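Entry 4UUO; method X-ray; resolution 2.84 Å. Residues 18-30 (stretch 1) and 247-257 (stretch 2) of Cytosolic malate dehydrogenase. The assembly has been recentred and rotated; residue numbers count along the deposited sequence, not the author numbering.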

# COMPACT_ATOMS: atom_id res chain seq x y z
N ALA A 18 2.68 -1.39 -4.96
CA ALA A 18 2.05 -1.70 -3.68
C ALA A 18 3.05 -2.34 -2.74
O ALA A 18 2.94 -2.24 -1.52
CB ALA A 18 0.85 -2.62 -3.89
N LEU A 19 4.04 -3.00 -3.34
CA LEU A 19 5.03 -3.76 -2.60
C LEU A 19 6.22 -2.91 -2.17
O LEU A 19 6.79 -3.13 -1.10
CB LEU A 19 5.50 -4.95 -3.44
CG LEU A 19 6.43 -5.96 -2.78
CD1 LEU A 19 5.78 -6.53 -1.53
CD2 LEU A 19 6.79 -7.07 -3.76
N THR A 20 6.60 -1.95 -3.01
CA THR A 20 7.76 -1.10 -2.73
C THR A 20 7.62 -0.42 -1.39
O THR A 20 8.56 -0.41 -0.59
CB THR A 20 7.97 -0.01 -3.79
OG1 THR A 20 6.74 0.71 -3.97
CG2 THR A 20 8.38 -0.60 -5.12
N PHE A 21 6.45 0.14 -1.14
CA PHE A 21 6.24 0.98 0.03
C PHE A 21 6.09 0.18 1.32
O PHE A 21 6.42 0.66 2.40
CB PHE A 21 5.02 1.88 -0.19
CG PHE A 21 5.24 2.93 -1.24
CD1 PHE A 21 5.83 4.14 -0.93
CD2 PHE A 21 4.87 2.68 -2.56
CE1 PHE A 21 6.04 5.10 -1.90
CE2 PHE A 21 5.09 3.64 -3.54
CZ PHE A 21 5.67 4.85 -3.21
N ARG A 22 5.61 -1.05 1.20
CA ARG A 22 5.56 -1.94 2.36
C ARG A 22 6.96 -2.36 2.77
O ARG A 22 7.31 -2.32 3.95
CB ARG A 22 4.70 -3.16 2.07
CG ARG A 22 3.23 -2.87 1.92
CD ARG A 22 2.42 -4.12 2.15
NE ARG A 22 2.48 -4.54 3.55
CZ ARG A 22 1.94 -5.65 4.03
NH1 ARG A 22 1.28 -6.46 3.21
NH2 ARG A 22 2.04 -5.95 5.31
N ILE A 23 7.77 -2.76 1.79
CA ILE A 23 9.14 -3.17 2.03
C ILE A 23 9.95 -2.01 2.59
O ILE A 23 10.74 -2.17 3.53
CB ILE A 23 9.80 -3.69 0.74
CG1 ILE A 23 9.11 -4.97 0.27
CG2 ILE A 23 11.29 -3.95 0.95
CD1 ILE A 23 9.55 -5.41 -1.09
N ALA A 24 9.73 -0.83 2.02
CA ALA A 24 10.44 0.38 2.40
C ALA A 24 10.07 0.83 3.82
O ALA A 24 10.91 1.37 4.54
CB ALA A 24 10.14 1.49 1.41
N LYS A 25 8.82 0.61 4.21
CA LYS A 25 8.37 0.95 5.55
C LYS A 25 9.07 0.06 6.58
O LYS A 25 9.34 0.49 7.71
CB LYS A 25 6.85 0.79 5.65
CG LYS A 25 6.28 1.25 6.97
CD LYS A 25 4.96 0.57 7.28
CE LYS A 25 4.61 0.75 8.74
NZ LYS A 25 5.72 0.29 9.63
N GLY A 26 9.37 -1.17 6.18
CA GLY A 26 10.08 -2.11 7.04
C GLY A 26 9.22 -3.31 7.39
O GLY A 26 9.48 -3.99 8.38
N ASP A 27 8.21 -3.56 6.57
CA ASP A 27 7.24 -4.63 6.83
C ASP A 27 7.83 -6.02 6.62
O ASP A 27 7.39 -6.99 7.23
CB ASP A 27 6.00 -4.46 5.96
CG ASP A 27 5.11 -3.32 6.42
OD1 ASP A 27 5.54 -2.52 7.28
OD2 ASP A 27 3.96 -3.22 5.93
N LEU A 28 8.83 -6.11 5.74
CA LEU A 28 9.38 -7.40 5.35
C LEU A 28 10.54 -7.84 6.24
O LEU A 28 10.67 -9.02 6.56
CB LEU A 28 9.83 -7.35 3.89
CG LEU A 28 10.53 -8.59 3.32
CD1 LEU A 28 9.66 -9.83 3.47
CD2 LEU A 28 10.91 -8.35 1.87
N CYS A 29 11.36 -6.89 6.66
CA CYS A 29 12.59 -7.21 7.39
C CYS A 29 12.66 -6.53 8.74
O CYS A 29 13.74 -6.36 9.30
CB CYS A 29 13.82 -6.83 6.56
SG CYS A 29 13.80 -7.45 4.85
N GLY A 30 11.50 -6.13 9.26
CA GLY A 30 11.43 -5.49 10.56
C GLY A 30 12.24 -4.21 10.65
O GLY A 30 12.10 -3.30 9.82
N ALA A 247 2.94 -11.86 -1.57
CA ALA A 247 4.36 -12.00 -1.87
C ALA A 247 5.23 -11.59 -0.68
O ALA A 247 6.25 -12.23 -0.38
CB ALA A 247 4.72 -11.18 -3.08
N LEU A 248 4.83 -10.52 0.01
CA LEU A 248 5.61 -9.99 1.11
C LEU A 248 5.65 -10.99 2.27
O LEU A 248 6.70 -11.22 2.86
CB LEU A 248 5.03 -8.65 1.58
CG LEU A 248 5.70 -8.01 2.80
CD1 LEU A 248 5.87 -6.52 2.58
CD2 LEU A 248 4.91 -8.30 4.07
N THR A 249 4.50 -11.57 2.57
CA THR A 249 4.40 -12.54 3.66
C THR A 249 5.00 -13.89 3.26
O THR A 249 5.52 -14.62 4.11
CB THR A 249 2.93 -12.74 4.11
OG1 THR A 249 2.15 -13.25 3.02
CG2 THR A 249 2.34 -11.42 4.59
N CYS A 250 4.92 -14.23 1.97
CA CYS A 250 5.55 -15.46 1.49
C CYS A 250 7.05 -15.40 1.75
O CYS A 250 7.64 -16.36 2.25
CB CYS A 250 5.29 -15.67 -0.00
SG CYS A 250 6.41 -16.88 -0.79
N VAL A 251 7.64 -14.26 1.43
CA VAL A 251 9.07 -14.06 1.61
C VAL A 251 9.38 -13.82 3.09
O VAL A 251 10.43 -14.22 3.58
CB VAL A 251 9.58 -12.90 0.75
CG1 VAL A 251 11.02 -12.54 1.11
CG2 VAL A 251 9.48 -13.28 -0.74
N LYS A 252 8.44 -13.19 3.79
CA LYS A 252 8.56 -13.00 5.23
C LYS A 252 8.82 -14.33 5.92
O LYS A 252 9.84 -14.50 6.60
CB LYS A 252 7.29 -12.35 5.78
CG LYS A 252 7.33 -12.00 7.25
CD LYS A 252 8.02 -10.67 7.47
CE LYS A 252 7.85 -10.20 8.90
NZ LYS A 252 6.41 -10.11 9.26
N ASP A 253 7.91 -15.28 5.73
CA ASP A 253 8.05 -16.62 6.28
C ASP A 253 9.27 -17.32 5.69
O ASP A 253 9.96 -18.06 6.39
CB ASP A 253 6.80 -17.45 6.01
CG ASP A 253 5.55 -16.84 6.60
OD1 ASP A 253 5.67 -16.00 7.52
OD2 ASP A 253 4.45 -17.20 6.14
N TRP A 254 9.53 -17.09 4.41
CA TRP A 254 10.67 -17.70 3.74
C TRP A 254 11.97 -17.30 4.44
O TRP A 254 12.92 -18.09 4.51
CB TRP A 254 10.70 -17.28 2.26
CG TRP A 254 11.58 -18.15 1.38
CD1 TRP A 254 12.25 -19.28 1.74
CD2 TRP A 254 11.87 -17.94 -0.02
NE1 TRP A 254 12.93 -19.79 0.66
CE2 TRP A 254 12.72 -18.99 -0.42
CE3 TRP A 254 11.48 -16.98 -0.95
CZ2 TRP A 254 13.20 -19.09 -1.73
CZ3 TRP A 254 11.96 -17.08 -2.25
CH2 TRP A 254 12.81 -18.13 -2.63
N LEU A 255 12.01 -16.09 4.97
CA LEU A 255 13.20 -15.58 5.63
C LEU A 255 13.28 -15.93 7.11
O LEU A 255 14.36 -16.20 7.63
CB LEU A 255 13.29 -14.06 5.46
CG LEU A 255 13.46 -13.52 4.04
CD1 LEU A 255 13.32 -12.00 4.01
CD2 LEU A 255 14.78 -13.95 3.42
N TYR A 256 12.14 -15.94 7.80
CA TYR A 256 12.16 -16.02 9.26
C TYR A 256 11.36 -17.19 9.85
O TYR A 256 11.26 -17.31 11.07
CB TYR A 256 11.66 -14.70 9.86
CG TYR A 256 12.34 -13.49 9.27
CD1 TYR A 256 13.68 -13.23 9.52
CD2 TYR A 256 11.64 -12.62 8.44
CE1 TYR A 256 14.30 -12.13 8.97
CE2 TYR A 256 12.26 -11.51 7.88
CZ TYR A 256 13.60 -11.27 8.16
OH TYR A 256 14.22 -10.18 7.62
N GLY A 257 10.80 -18.03 8.99
CA GLY A 257 10.12 -19.23 9.45
C GLY A 257 8.62 -19.11 9.61
O GLY A 257 8.01 -18.11 9.23

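The two stretches, more than 200 residues apart in sequence, meet through van der Waals packing; no hydrogen bond passes between them. Helix 18-25 and helix 247-256 run at 39° to each other; their axes come no closer than 11.3 Å, and the contacts are made by side chains of both helices and by the loop that follows the first. Together the stretches bury 504 Å² of surface.

L19 is the first residue to reach across. Its CA-to-CB bond points toward the partner helix, and with chi1 in t and chi2 in p its CD1 lies 3.8 Å from CB of L248. One turn on, R22 also points toward stretch 2, and its aliphatic base serves as an apolar surface: R22 CB is 3.6 Å from L248 CD1. The guanidinium has L248 CD2 over one face, while its charge is met within stretch 1, where R22 NE donates to D27 OD2 at 3.1 Å in a salt bridge. The arginine thus meets the leucine with both its CB and a face of its guanidinium, while NE stays paired with D27. I23, set sideways, adds a more distant apolar contact, CG1 to L248 CD1 at 4.3 Å.

The helix gives way at G26, which has positive phi; at its backbone angles a CB would be jammed against the preceding carbonyl oxygen, and it would also clash with G30 O. The chain then turns so that D27 and L28 come up against stretch 2. D27 CB packs 4.0 Å from L248 CD1, and its carboxylate holds R22, with a long salt bridge from K25 NZ to D27 OD1 at 3.7 Å.

L28 is the most extensively covered residue of stretch 1, and its CA lies 5.7 Å from the CA of K252. Although its CB points sideways, the end of the side chain comes nearer: CD1 sits 3.3 Å from the backbone O of L248, 3.8 Å from V251 CG1 and 4.3 Å from L255 CD1. An aliphatic side chain suits this site, since CD1 meets carbon of V251 and L255, one turn apart, and CB lies 4.3 Å from L248 CD1. L248 is its counterpart, the residue with the largest covered area, touching L19, R22, I23, D27 and L28.

The methylenes of K252 lie along the loop backbone, with CD 3.3 Å from L28 O and CE 3.6 Å from D27 O. The Y256 ring presents its edge to L28 O, 3.2 Å from CE2, and its OH rests 3.4 Å from C29 CA and 3.5 Å from C29 CB.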